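Local coordinates for insulinase family protease (Yersinia pestis, PDB 3GO9), which is predicted to act as a protease of the insulinase (M16) family, at residues A[47-52]-A[97-102]; A[91-96]-A[116-121]; A[215-220]-A[390-395]. All blocks are in the same frame, centred on the assembly; numbering follows the deposited sequence.

Overall arrangement
All three contacts reach the same mixed seven-stranded sheet, in which strands 212-218, 50-56 and 114-120 lie side by side. Contact 1 sits on the middle one of these and supplies Asp99 and Glu101 to a zinc ion. Contact 2, about 9 Å away between centres, packs helix 87-95 on strand 114-120; its Ser119 side chain lies about 6 Å from the same zinc ion and hydrogen-bonds Glu51. Contact 3 sets helix 388-401 against strand 212-218, its centre about 10 Å from that of contact 1, with the Met392 side chain about 9 Å from that zinc ion. Contacts 2 and 3 do not touch; their centres are about 15 Å apart.

Contact 1: residues A[47-52]-A[97-102]; sequences SDRIEL and GIDNER. With ZN (zinc ion), chain B.
Arg49 and Glu51 face Asp99 across a zinc site built of oxygen ligands, at the start of strand 50-56 of the seven-stranded sheet in this M16-family protein. Metal coordination comes first. Asp99 chelates the zinc ion with both oxygens, OD1 less tightly than OD2, which lies 2.3 Å from the metal; Glu101 gives one oxygen, OE1, at 2.2 Å. Two waters and carboxylate oxygens of Asp387 and Asp389 complete the shell, so the loop 97-102 and the start of helix 388-401 are tied by one ion.

Water-borne hydrogen bonds form the second shell. One zinc-bound water donates to Glu51 OE2 at 2.6 Å, the other to Asp48 OD1, so segment 47-52 positions the waters without touching the metal. Glu51 OE2 also has Ser119 OG as a partner. Glu51 OE2 lies 3.5 Å from Asp99 OD2 with no bond between them, the carboxylate planes 42° apart; the salt bridge from Glu51 OE1 to Arg53, together with the nearby metal charge, probably eases this pairing of acids.

Van der Waals contact belongs mainly to Arg49. Its chain runs past Asp99 in the opposite direction, bringing CD to 3.4 Å from Asp99 OD1. A bend at chi3 (77°) then turns NE, and the guanidinium settles with Ile98 O over one face, at too poor an angle for a hydrogen bond; NH2 is bonded to Ser119 O instead. Asn100 crosses the arginine at about a right angle, its amide plane steeply inclined to the guanidinium. The two are joined through a water that lies in the guanidinium plane and accepts from both Arg49 NH1 and Asn100 ND2, 2.9 Å from the NH1 nitrogen.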
ATOM      1  N   SER A  47     -18.416  15.356  10.954  1.00 16.19           N
ATOM      2  CA  SER A  47     -19.474  14.360  10.920  1.00 18.48           C
ATOM      3  C   SER A  47     -19.064  13.012  10.296  1.00 17.18           C
ATOM      4  O   SER A  47     -19.889  12.087  10.210  1.00 17.46           O
ATOM      5  CB  SER A  47     -20.693  14.935  10.185  1.00 18.45           C
ATOM      6  OG  SER A  47     -20.444  15.112   8.806  1.00 23.08           O
ATOM      7  N   ASP A  48     -17.790  12.889   9.885  1.00 14.50           N
ATOM      8  CA  ASP A  48     -17.342  11.709   9.189  1.00 12.47           C
ATOM      9  C   ASP A  48     -17.098  10.551  10.204  1.00 11.36           C
ATOM     10  O   ASP A  48     -16.972  10.743  11.414  1.00 10.99           O
ATOM     11  CB  ASP A  48     -16.061  12.075   8.462  1.00 13.31           C
ATOM     12  CG  ASP A  48     -15.822  11.276   7.230  1.00 14.54           C
ATOM     13  OD1 ASP A  48     -16.510  10.228   6.985  1.00 19.00           O
ATOM     14  OD2 ASP A  48     -14.892  11.696   6.505  1.00 13.47           O
ATOM     15  N   ARG A  49     -17.020   9.345   9.682  1.00 10.80           N
ATOM     16  CA  ARG A  49     -16.826   8.155  10.510  1.00  8.76           C
ATOM     17  C   ARG A  49     -15.428   8.153  11.150  1.00 10.03           C
ATOM     18  O   ARG A  49     -14.453   8.756  10.617  1.00 11.68           O
ATOM     19  CB  ARG A  49     -17.037   6.893   9.652  1.00 10.31           C
ATOM     20  CG  ARG A  49     -18.511   6.712   9.176  1.00  9.94           C
ATOM     21  CD  ARG A  49     -18.702   5.388   8.545  1.00 10.06           C
ATOM     22  NE  ARG A  49     -18.803   4.243   9.459  1.00 10.48           N
ATOM     23  CZ  ARG A  49     -19.914   3.841  10.088  1.00 10.54           C
ATOM     24  NH1 ARG A  49     -21.053   4.511   9.915  1.00 13.25           N
ATOM     25  NH2 ARG A  49     -19.924   2.776  10.844  1.00 13.02           N
ATOM     26  N   ILE A  50     -15.355   7.516  12.310  1.00  9.31           N
ATOM     27  CA  ILE A  50     -14.101   7.457  13.088  1.00  8.93           C
ATOM     28  C   ILE A  50     -13.455   6.191  12.659  1.00  8.16           C
ATOM     29  O   ILE A  50     -14.040   5.098  12.832  1.00  9.32           O
ATOM     30  CB  ILE A  50     -14.368   7.443  14.568  1.00  9.57           C
ATOM     31  CG1 ILE A  50     -15.230   8.618  15.007  1.00 12.20           C
ATOM     32  CG2 ILE A  50     -13.071   7.346  15.415  1.00 11.74           C
ATOM     33  CD1 ILE A  50     -14.778   9.922  14.490  1.00 13.52           C
ATOM     34  N   GLU A  51     -12.202   6.282  12.171  1.00  7.96           N
ATOM     35  CA  GLU A  51     -11.472   5.113  11.680  1.00  7.31           C
ATOM     36  C   GLU A  51     -10.400   4.673  12.666  1.00  8.24           C
ATOM     37  O   GLU A  51      -9.608   5.479  13.103  1.00  8.08           O
ATOM     38  CB  GLU A  51     -10.825   5.405  10.325  1.00  7.39           C
ATOM     39  CG  GLU A  51     -11.815   5.807   9.228  1.00  7.94           C
ATOM     40  CD  GLU A  51     -12.731   4.660   8.828  1.00  9.61           C
ATOM     41  OE1 GLU A  51     -12.259   3.499   8.828  1.00  9.67           O
ATOM     42  OE2 GLU A  51     -13.923   4.915   8.471  1.00 10.47           O
ATOM     43  N   LEU A  52     -10.401   3.378  13.003  1.00  6.72           N
ATOM     44  CA  LEU A  52      -9.414   2.795  13.884  1.00  7.76           C
ATOM     45  C   LEU A  52      -8.683   1.672  13.150  1.00  6.53           C
ATOM     46  O   LEU A  52      -9.300   0.818  12.473  1.00  8.09           O
ATOM     47  CB  LEU A  52     -10.081   2.243  15.159  1.00  7.86           C
ATOM     48  CG  LEU A  52     -10.793   3.240  16.073  1.00 10.84           C
ATOM     49  CD1 LEU A  52     -12.215   3.366  15.660  1.00 15.25           C
ATOM     50  CD2 LEU A  52     -10.767   2.682  17.483  1.00 18.20           C
ATOM     51  N   GLY A  97     -19.705  -1.203  12.385  1.00 10.94           N
ATOM     52  CA  GLY A  97     -18.263  -1.014  12.377  1.00 11.07           C
ATOM     53  C   GLY A  97     -17.579  -1.036  11.041  1.00 10.79           C
ATOM     54  O   GLY A  97     -16.351  -1.172  10.999  1.00 10.73           O
ATOM     55  N   ILE A  98     -18.359  -0.967   9.969  1.00  9.30           N
ATOM     56  CA  ILE A  98     -17.877  -1.008   8.598  1.00 11.57           C
ATOM     57  C   ILE A  98     -18.153   0.334   7.878  1.00 10.50           C
ATOM     58  O   ILE A  98     -19.232   0.912   8.014  1.00 11.31           O
ATOM     59  CB  ILE A  98     -18.491  -2.164   7.809  1.00 10.85           C
ATOM     60  CG1 ILE A  98     -18.298  -3.536   8.523  1.00 15.40           C
ATOM     61  CG2 ILE A  98     -17.901  -2.292   6.423  1.00 14.19           C
ATOM     62  CD1 ILE A  98     -16.844  -3.927   8.717  1.00 16.26           C
ATOM     63  N   ASP A  99     -17.179   0.822   7.140  1.00  9.33           N
ATOM     64  CA  ASP A  99     -17.281   2.129   6.447  1.00 10.22           C
ATOM     65  C   ASP A  99     -18.364   2.077   5.365  1.00 11.05           C
ATOM     66  O   ASP A  99     -18.679   1.036   4.815  1.00 11.10           O
ATOM     67  CB  ASP A  99     -15.931   2.534   5.860  1.00  9.84           C
ATOM     68  CG  ASP A  99     -15.772   4.053   5.577  1.00 11.78           C
ATOM     69  OD1 ASP A  99     -16.682   4.852   5.850  1.00 10.98           O
ATOM     70  OD2 ASP A  99     -14.673   4.448   5.083  1.00 10.32           O
ATOM     71  N   ASN A 100     -18.916   3.244   5.052  1.00 11.73           N
ATOM     72  CA  ASN A 100     -19.947   3.342   4.008  1.00 12.72           C
ATOM     73  C   ASN A 100     -19.466   3.099   2.577  1.00 13.28           C
ATOM     74  O   ASN A 100     -20.238   2.676   1.699  1.00 14.78           O
ATOM     75  CB  ASN A 100     -20.581   4.720   4.110  1.00 12.79           C
ATOM     76  CG  ASN A 100     -21.317   4.927   5.366  1.00 14.84           C
ATOM     77  OD1 ASN A 100     -22.014   4.036   5.860  1.00 19.71           O
ATOM     78  ND2 ASN A 100     -21.263   6.145   5.880  1.00 19.25           N
ATOM     79  N   GLU A 101     -18.205   3.386   2.334  1.00 13.77           N
ATOM     80  CA  GLU A 101     -17.542   3.141   1.063  1.00 12.82           C
ATOM     81  C   GLU A 101     -16.164   2.567   1.333  1.00 12.92           C
ATOM     82  O   GLU A 101     -15.632   2.684   2.463  1.00 13.78           O
ATOM     83  CB  GLU A 101     -17.498   4.385   0.205  1.00 14.44           C
ATOM     84  CG  GLU A 101     -16.648   5.428   0.798  1.00 13.65           C
ATOM     85  CD  GLU A 101     -17.320   6.064   2.006  1.00 17.34           C
ATOM     86  OE1 GLU A 101     -16.778   6.019   3.131  1.00 11.31           O
ATOM     87  OE2 GLU A 101     -18.439   6.568   1.899  1.00 16.13           O
ATOM     88  N   ARG A 102     -15.585   1.938   0.323  1.00 13.52           N
ATOM     89  CA  ARG A 102     -14.279   1.272   0.456  1.00 14.97           C
ATOM     90  C   ARG A 102     -14.240   0.441   1.732  1.00 15.83           C
ATOM     91  O   ARG A 102     -13.236   0.496   2.472  1.00 15.01           O
ATOM     92  CB  ARG A 102     -13.163   2.320   0.461  1.00 15.54           C
ATOM     93  CG  ARG A 102     -13.098   3.108  -0.855  1.00 17.28           C
ATOM     94  CD  ARG A 102     -12.086   4.236  -0.829  1.00 15.77           C
ATOM     95  NE  ARG A 102     -12.515   5.288   0.063  1.00 15.10           N
ATOM     96  CZ  ARG A 102     -13.315   6.291  -0.271  1.00 16.92           C
ATOM     97  NH1 ARG A 102     -13.670   7.197   0.616  1.00 15.15           N
ATOM     98  NH2 ARG A 102     -13.751   6.387  -1.532  1.00 17.58           N
TER
HETATM   99 ZN    ZN B 601     -15.335   6.645   4.720  1.00 11.69          ZN
HETATM  100  O   HOH W   1     -17.111   8.024   5.642  1.00 14.37           O
HETATM  101  O   HOH W   2     -22.174   6.815   8.506  1.00 23.67           O
HETATM  102  O   HOH W   3     -14.394   6.848   6.864  1.00  9.57           O

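Contact 2: residues A[91-96]-A[116-121]; sequences QSLWQQ and YSLSLP
Leu118 points from strand 114-120 toward the helix and meets the indole of Trp94, the two side chains crossing at about a right angle. CD2 of Leu118 sits over the six-membered ring, 3.6 Å from its centroid and 19° off the normal, a clear CH-pi contact. It is displaced toward the rim, where Trp94 CH2 is 3.4 Å from this CD2. The leucine's chi1 (-80°) sets CG beside the backbone N, 3.6 Å from Trp94 CH2. The peptide oxygen of Ser117 meets the same ring at its edge, near its plane, while Trp134 of helix 125-140 adds an edge-to-face stack.

One residue back, Leu93 touches with CD1 the CD2 methyls of both Leu118 and Leu120, 4.2 Å from Leu120 CD2. This is a helix laid across a sheet: the axes of the short segments 91-95 and 116-120 are inclined at 78°, 9.6 Å apart at closest approach.

Farther along the chain, Gln96 reaches Ser92 with an extended side chain: NE2 donates to Ser92 O at 3.0 Å, nearly straight, in the plane of its own amide but above that of the Ser92 carbonyl. Its backbone oxygen turns to the strand, 3.5 Å from Pro121 CD and close to Ser119 O. Dispersion and CH-pi contact hold the interface, while the nearby Arg49 guanidinium probably softens the meeting of the two carbonyls.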
ATOM      1  N   GLN A  91     -22.136  -8.647  17.880  1.00 12.39           N
ATOM      2  CA  GLN A  91     -22.831  -8.467  16.612  1.00 13.63           C
ATOM      3  C   GLN A  91     -23.173  -6.968  16.443  1.00 12.43           C
ATOM      4  O   GLN A  91     -23.014  -6.410  15.346  1.00 13.30           O
ATOM      5  CB  GLN A  91     -24.102  -9.319  16.572  1.00 14.17           C
ATOM      6  CG  GLN A  91     -25.055  -8.963  15.417  1.00 17.88           C
ATOM      7  CD  GLN A  91     -26.278  -9.874  15.343  1.00 21.20           C
ATOM      8  OE1 GLN A  91     -27.240  -9.692  16.094  1.00 25.36           O
ATOM      9  NE2 GLN A  91     -26.254 -10.842  14.397  1.00 25.10           N
ATOM     10  N   SER A  92     -23.657  -6.320  17.509  1.00 13.52           N
ATOM     11  CA  SER A  92     -24.044  -4.899  17.430  1.00 13.19           C
ATOM     12  C   SER A  92     -22.827  -4.026  17.003  1.00 12.21           C
ATOM     13  O   SER A  92     -22.956  -3.143  16.151  1.00 10.64           O
ATOM     14  CB  SER A  92     -24.649  -4.412  18.737  1.00 14.41           C
ATOM     15  OG  SER A  92     -24.767  -2.988  18.756  1.00 18.57           O
ATOM     16  N   LEU A  93     -21.659  -4.297  17.575  1.00 10.76           N
ATOM     17  CA  LEU A  93     -20.472  -3.541  17.202  1.00 10.97           C
ATOM     18  C   LEU A  93     -20.198  -3.675  15.720  1.00 10.35           C
ATOM     19  O   LEU A  93     -19.980  -2.667  15.032  1.00  9.71           O
ATOM     20  CB  LEU A  93     -19.230  -3.968  17.991  1.00 11.44           C
ATOM     21  CG  LEU A  93     -17.914  -3.430  17.501  1.00 10.00           C
ATOM     22  CD1 LEU A  93     -17.835  -1.903  17.613  1.00 12.64           C
ATOM     23  CD2 LEU A  93     -16.771  -4.083  18.362  1.00 10.50           C
ATOM     24  N   TRP A  94     -20.145  -4.920  15.233  1.00  9.84           N
ATOM     25  CA  TRP A  94     -19.710  -5.159  13.872  1.00 10.47           C
ATOM     26  C   TRP A  94     -20.752  -4.728  12.818  1.00 11.00           C
ATOM     27  O   TRP A  94     -20.396  -4.318  11.746  1.00 11.11           O
ATOM     28  CB  TRP A  94     -19.228  -6.583  13.704  1.00 10.67           C
ATOM     29  CG  TRP A  94     -17.880  -6.718  14.265  1.00 10.41           C
ATOM     30  CD1 TRP A  94     -17.505  -7.301  15.433  1.00 11.57           C
ATOM     31  CD2 TRP A  94     -16.699  -6.173  13.691  1.00 10.53           C
ATOM     32  NE1 TRP A  94     -16.145  -7.160  15.616  1.00 10.22           N
ATOM     33  CE2 TRP A  94     -15.632  -6.468  14.555  1.00  9.19           C
ATOM     34  CE3 TRP A  94     -16.443  -5.448  12.523  1.00 10.29           C
ATOM     35  CZ2 TRP A  94     -14.309  -6.084  14.268  1.00 10.48           C
ATOM     36  CZ3 TRP A  94     -15.131  -5.074  12.241  1.00 11.34           C
ATOM     37  CH2 TRP A  94     -14.114  -5.401  13.078  1.00 10.35           C
ATOM     38  N   GLN A  95     -22.029  -4.739  13.172  1.00 11.58           N
ATOM     39  CA  GLN A  95     -23.049  -4.146  12.343  1.00 11.84           C
ATOM     40  C   GLN A  95     -22.935  -2.660  12.171  1.00 11.93           C
ATOM     41  O   GLN A  95     -23.544  -2.105  11.254  1.00 13.47           O
ATOM     42  CB  GLN A  95     -24.450  -4.464  12.880  1.00 12.31           C
ATOM     43  CG  GLN A  95     -24.804  -5.902  12.577  1.00 12.84           C
ATOM     44  CD  GLN A  95     -26.162  -6.312  12.998  1.00 18.14           C
ATOM     45  OE1 GLN A  95     -26.701  -5.834  13.990  1.00 15.77           O
ATOM     46  NE2 GLN A  95     -26.718  -7.277  12.276  1.00 23.71           N
ATOM     47  N   GLN A  96     -22.175  -2.019  13.044  1.00 10.95           N
ATOM     48  CA  GLN A  96     -21.984  -0.571  12.999  1.00 11.08           C
ATOM     49  C   GLN A  96     -20.492  -0.263  12.897  1.00 11.62           C
ATOM     50  O   GLN A  96     -20.055   0.846  13.224  1.00 13.18           O
ATOM     51  CB  GLN A  96     -22.560   0.045  14.261  1.00 11.71           C
ATOM     52  CG  GLN A  96     -24.065  -0.191  14.438  1.00 12.99           C
ATOM     53  CD  GLN A  96     -24.558   0.269  15.816  1.00 13.56           C
ATOM     54  OE1 GLN A  96     -25.112   1.356  15.943  1.00 14.74           O
ATOM     55  NE2 GLN A  96     -24.424  -0.595  16.833  1.00 11.12           N
ATOM     56  N   TYR A 116      -6.143  -4.936  11.852  1.00  6.71           N
ATOM     57  CA  TYR A 116      -7.541  -4.917  12.288  1.00  8.20           C
ATOM     58  C   TYR A 116      -8.140  -3.556  11.975  1.00  8.28           C
ATOM     59  O   TYR A 116      -7.513  -2.537  12.228  1.00  9.97           O
ATOM     60  CB  TYR A 116      -7.650  -5.167  13.797  1.00  8.57           C
ATOM     61  CG  TYR A 116      -7.211  -6.570  14.199  1.00  7.48           C
ATOM     62  CD1 TYR A 116      -8.069  -7.599  14.150  1.00  7.99           C
ATOM     63  CD2 TYR A 116      -5.881  -6.843  14.559  1.00  7.87           C
ATOM     64  CE1 TYR A 116      -7.700  -8.862  14.569  1.00  6.75           C
ATOM     65  CE2 TYR A 116      -5.479  -8.152  14.885  1.00  8.52           C
ATOM     66  CZ  TYR A 116      -6.407  -9.134  14.910  1.00  9.16           C
ATOM     67  OH  TYR A 116      -6.117 -10.469  15.188  1.00  9.61           O
ATOM     68  N   SER A 117      -9.388  -3.531  11.478  1.00  8.06           N
ATOM     69  CA  SER A 117      -9.989  -2.285  11.033  1.00  9.64           C
ATOM     70  C   SER A 117     -11.416  -2.161  11.532  1.00  8.92           C
ATOM     71  O   SER A 117     -12.243  -3.053  11.284  1.00  9.95           O
ATOM     72  CB  SER A 117      -9.999  -2.156   9.506  1.00 10.50           C
ATOM     73  OG  SER A 117      -8.696  -2.244   8.895  1.00 11.52           O
ATOM     74  N   LEU A 118     -11.714  -1.023  12.143  1.00  6.84           N
ATOM     75  CA  LEU A 118     -13.072  -0.628  12.522  1.00  8.16           C
ATOM     76  C   LEU A 118     -13.361   0.800  12.024  1.00  8.85           C
ATOM     77  O   LEU A 118     -12.478   1.674  12.003  1.00 10.00           O
ATOM     78  CB  LEU A 118     -13.281  -0.712  14.028  1.00  8.14           C
ATOM     79  CG  LEU A 118     -13.564  -2.116  14.551  1.00 10.07           C
ATOM     80  CD1 LEU A 118     -13.190  -2.337  16.005  1.00 17.82           C
ATOM     81  CD2 LEU A 118     -15.072  -2.377  14.402  1.00 13.69           C
ATOM     82  N   SER A 119     -14.603   1.056  11.632  1.00  9.09           N
ATOM     83  CA  SER A 119     -15.055   2.346  11.141  1.00  9.38           C
ATOM     84  C   SER A 119     -16.370   2.602  11.860  1.00 10.46           C
ATOM     85  O   SER A 119     -17.329   1.835  11.636  1.00 10.21           O
ATOM     86  CB  SER A 119     -15.339   2.261   9.621  1.00  8.90           C
ATOM     87  OG  SER A 119     -15.997   3.449   9.143  1.00  9.84           O
ATOM     88  N   LEU A 120     -16.397   3.592  12.741  1.00 10.25           N
ATOM     89  CA  LEU A 120     -17.515   3.822  13.628  1.00 11.02           C
ATOM     90  C   LEU A 120     -18.272   5.048  13.184  1.00 11.85           C
ATOM     91  O   LEU A 120     -17.715   6.022  12.672  1.00 11.42           O
ATOM     92  CB  LEU A 120     -17.042   4.072  15.063  1.00 11.35           C
ATOM     93  CG  LEU A 120     -16.101   3.049  15.636  1.00 10.99           C
ATOM     94  CD1 LEU A 120     -15.704   3.438  17.056  1.00 14.59           C
ATOM     95  CD2 LEU A 120     -16.758   1.670  15.587  1.00 11.96           C
ATOM     96  N   PRO A 121     -19.574   5.078  13.456  1.00 12.06           N
ATOM     97  CA  PRO A 121     -20.226   6.324  13.172  1.00 13.75           C
ATOM     98  C   PRO A 121     -19.738   7.449  14.044  1.00 14.32           C
ATOM     99  O   PRO A 121     -19.281   7.247  15.151  1.00 14.11           O
ATOM    100  CB  PRO A 121     -21.710   6.041  13.484  1.00 13.35           C
ATOM    101  CG  PRO A 121     -21.757   4.647  13.950  1.00 14.37           C
ATOM    102  CD  PRO A 121     -20.389   4.174  14.254  1.00 13.38           C
TER

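Contact 3: residues A[215-220]-A[390-395]; sequences YVVGNV and ILMSQR
Met392, present as selenomethionine, sets its selenium beside the Tyr215 ring in a Met-aromatic contact that is neither over the face nor at the edge. SE lies 5.2 Å from the ring centroid, 51° off the normal, and presses more closely on the tyrosine's root, 3.6 Å from Tyr215 CB. The chain leaves helix 388-401 with CG anti to the backbone N and then bends twice; the second bend, at chi3 (80°), lays CE against the strand. There the methyl carbon finds Tyr215 O at 3.5 Å and Val217 CG2 at a similar distance, so one terminal group touches both backbone and side chain.

The other branch of Val217 faces Leu391. CG1 comes 4.1 Å from Leu391 CD1, the two side chains crossing at about a right angle. On the far side of Met392 along the helix, the aliphatic CG of Arg395 approaches Tyr215 CD1 obliquely.

The helix runs roughly antiparallel to strand 212-218, at 149° between the short axes, and joins a late part of the chain to the sheet between strands 36-41 and 50-56. No hydrogen bond spans the two segments. Their polar tips look elsewhere: Tyr215 OH to Gln399, and the Arg395 guanidinium to Gln38, Asp405 and the Trp26 ring. Buried apolar fit carries the contact itself, with the methionine side chain, here with selenium for sulfur, set against Tyr215 and Val217.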
ATOM      1  N   TYR A 215      -3.880   3.272  15.276  1.00  6.97           N
ATOM      2  CA  TYR A 215      -4.083   4.539  14.612  1.00  8.42           C
ATOM      3  C   TYR A 215      -5.559   4.902  14.693  1.00  7.57           C
ATOM      4  O   TYR A 215      -6.416   4.048  14.570  1.00  7.50           O
ATOM      5  CB  TYR A 215      -3.747   4.459  13.100  1.00  7.82           C
ATOM      6  CG  TYR A 215      -2.354   3.989  12.765  1.00  8.57           C
ATOM      7  CD1 TYR A 215      -1.383   4.917  12.369  1.00 10.75           C
ATOM      8  CD2 TYR A 215      -2.040   2.668  12.776  1.00  9.04           C
ATOM      9  CE1 TYR A 215      -0.075   4.492  12.067  1.00  9.29           C
ATOM     10  CE2 TYR A 215      -0.770   2.238  12.503  1.00  9.35           C
ATOM     11  CZ  TYR A 215       0.200   3.181  12.127  1.00 10.73           C
ATOM     12  OH  TYR A 215       1.495   2.738  11.797  1.00 15.09           O
ATOM     13  N   VAL A 216      -5.846   6.196  14.900  1.00  7.74           N
ATOM     14  CA  VAL A 216      -7.192   6.684  14.979  1.00  8.21           C
ATOM     15  C   VAL A 216      -7.246   7.970  14.150  1.00  8.53           C
ATOM     16  O   VAL A 216      -6.420   8.904  14.370  1.00  9.42           O
ATOM     17  CB  VAL A 216      -7.620   7.012  16.416  1.00  8.50           C
ATOM     18  CG1 VAL A 216      -9.063   7.601  16.493  1.00  8.93           C
ATOM     19  CG2 VAL A 216      -7.487   5.768  17.323  1.00 11.31           C
ATOM     20  N   VAL A 217      -8.257   8.055  13.295  1.00  7.27           N
ATOM     21  CA  VAL A 217      -8.531   9.297  12.553  1.00  7.83           C
ATOM     22  C   VAL A 217      -9.991   9.667  12.732  1.00  9.53           C
ATOM     23  O   VAL A 217     -10.879   8.841  12.441  1.00  9.31           O
ATOM     24  CB  VAL A 217      -8.305   9.096  11.059  1.00  7.72           C
ATOM     25  CG1 VAL A 217      -8.713  10.352  10.239  1.00  8.10           C
ATOM     26  CG2 VAL A 217      -6.802   8.749  10.802  1.00  9.00           C
ATOM     27  N   GLY A 218     -10.233  10.919  13.114  1.00  8.62           N
ATOM     28  CA  GLY A 218     -11.615  11.361  13.208  1.00  9.52           C
ATOM     29  C   GLY A 218     -11.791  12.539  14.099  1.00  9.68           C
ATOM     30  O   GLY A 218     -10.847  13.054  14.687  1.00  9.77           O
ATOM     31  N   ASN A 219     -13.030  13.017  14.180  1.00 10.29           N
ATOM     32  CA  ASN A 219     -13.307  14.200  14.982  1.00 12.27           C
ATOM     33  C   ASN A 219     -13.517  13.727  16.388  1.00 15.12           C
ATOM     34  O   ASN A 219     -14.646  13.631  16.870  1.00 17.50           O
ATOM     35  CB  ASN A 219     -14.537  14.945  14.470  1.00 12.86           C
ATOM     36  CG  ASN A 219     -14.801  16.215  15.289  1.00 11.31           C
ATOM     37  OD1 ASN A 219     -13.866  16.852  15.766  1.00 17.01           O
ATOM     38  ND2 ASN A 219     -16.071  16.632  15.358  1.00 15.87           N
ATOM     39  N   VAL A 220     -12.420  13.366  17.031  1.00 15.69           N
ATOM     40  CA  VAL A 220     -12.476  12.828  18.344  1.00 16.90           C
ATOM     41  C   VAL A 220     -11.936  13.843  19.347  1.00 17.15           C
ATOM     42  O   VAL A 220     -11.338  14.822  18.963  1.00 16.84           O
ATOM     43  CB  VAL A 220     -11.678  11.525  18.433  1.00 17.50           C
ATOM     44  CG1 VAL A 220     -12.176  10.545  17.395  1.00 17.37           C
ATOM     45  CG2 VAL A 220     -10.274  11.768  18.170  1.00 15.40           C
ATOM     46  N   ILE A 390      -9.621   7.733   3.743  1.00  8.29           N
ATOM     47  CA  ILE A 390      -8.542   8.055   2.836  1.00  9.86           C
ATOM     48  C   ILE A 390      -7.342   8.632   3.584  1.00  9.08           C
ATOM     49  O   ILE A 390      -6.169   8.243   3.310  1.00 10.09           O
ATOM     50  CB  ILE A 390      -8.999   8.963   1.657  1.00  9.23           C
ATOM     51  CG1 ILE A 390     -10.043   8.206   0.820  1.00 12.01           C
ATOM     52  CG2 ILE A 390      -7.765   9.386   0.793  1.00 10.12           C
ATOM     53  CD1 ILE A 390     -10.784   9.094  -0.186  1.00 13.53           C
ATOM     54  N   LEU A 391      -7.609   9.538   4.544  1.00  8.88           N
ATOM     55  CA  LEU A 391      -6.559  10.013   5.423  1.00  9.23           C
ATOM     56  C   LEU A 391      -5.859   8.817   6.087  1.00  8.52           C
ATOM     57  O   LEU A 391      -4.624   8.806   6.246  1.00  9.55           O
ATOM     58  CB  LEU A 391      -7.119  10.971   6.491  1.00  9.68           C
ATOM     59  CG  LEU A 391      -7.748  12.257   6.001  1.00 10.85           C
ATOM     60  CD1 LEU A 391      -8.409  13.062   7.175  1.00 11.80           C
ATOM     61  CD2 LEU A 391      -6.737  13.127   5.239  1.00 12.39           C
HETATM   62  N   MSE A 392      -6.661   7.855   6.536  1.00  8.54           N
HETATM   63  CA  MSE A 392      -6.112   6.677   7.217  1.00  7.99           C
HETATM   64  C   MSE A 392      -5.268   5.845   6.283  1.00  7.76           C
HETATM   65  O   MSE A 392      -4.144   5.464   6.654  1.00  9.85           O
HETATM   66  CB  MSE A 392      -7.197   5.827   7.876  1.00  8.41           C
HETATM   67  CG  MSE A 392      -6.660   4.578   8.483  1.00  7.57           C
HETATM   68 SE   MSE A 392      -5.508   4.990  10.054  0.60  8.66          SE
HETATM   69  CE  MSE A 392      -6.932   5.265  11.326  1.00  9.13           C
ATOM     70  N   SER A 393      -5.791   5.511   5.088  1.00  9.54           N
ATOM     71  CA  SER A 393      -5.032   4.651   4.186  1.00 10.40           C
ATOM     72  C   SER A 393      -3.749   5.307   3.737  1.00 10.82           C
ATOM     73  O   SER A 393      -2.737   4.645   3.544  1.00 12.10           O
ATOM     74  CB  SER A 393      -5.874   4.132   3.031  1.00 11.94           C
ATOM     75  OG  SER A 393      -6.429   5.192   2.329  1.00 14.38           O
ATOM     76  N   GLN A 394      -3.775   6.630   3.555  1.00 11.19           N
ATOM     77  CA  GLN A 394      -2.569   7.365   3.202  1.00 11.36           C
ATOM     78  C   GLN A 394      -1.520   7.256   4.288  1.00 10.99           C
ATOM     79  O   GLN A 394      -0.340   7.017   3.990  1.00 11.16           O
ATOM     80  CB  GLN A 394      -2.890   8.836   2.917  1.00 11.15           C
ATOM     81  CG  GLN A 394      -3.603   9.050   1.598  1.00 13.61           C
ATOM     82  CD  GLN A 394      -3.803  10.495   1.199  1.00 18.87           C
ATOM     83  OE1 GLN A 394      -3.367  11.438   1.889  1.00 23.17           O
ATOM     84  NE2 GLN A 394      -4.541  10.689   0.091  1.00 15.49           N
ATOM     85  N   ARG A 395      -1.947   7.403   5.562  1.00  9.43           N
ATOM     86  CA  ARG A 395      -1.004   7.279   6.664  1.00  9.84           C
ATOM     87  C   ARG A 395      -0.406   5.873   6.740  1.00  9.82           C
ATOM     88  O   ARG A 395       0.801   5.752   6.896  1.00 11.86           O
ATOM     89  CB  ARG A 395      -1.673   7.614   7.998  1.00 10.58           C
ATOM     90  CG  ARG A 395      -0.685   7.598   9.165  1.00 10.74           C
ATOM     91  CD  ARG A 395       0.353   8.647   9.103  1.00 10.53           C
ATOM     92  NE  ARG A 395       1.064   8.752  10.377  1.00 10.73           N
ATOM     93  CZ  ARG A 395       1.968   9.703  10.644  1.00 12.55           C
ATOM     94  NH1 ARG A 395       2.248  10.668   9.746  1.00 14.38           N
ATOM     95  NH2 ARG A 395       2.579   9.723  11.832  1.00 16.29           N
TER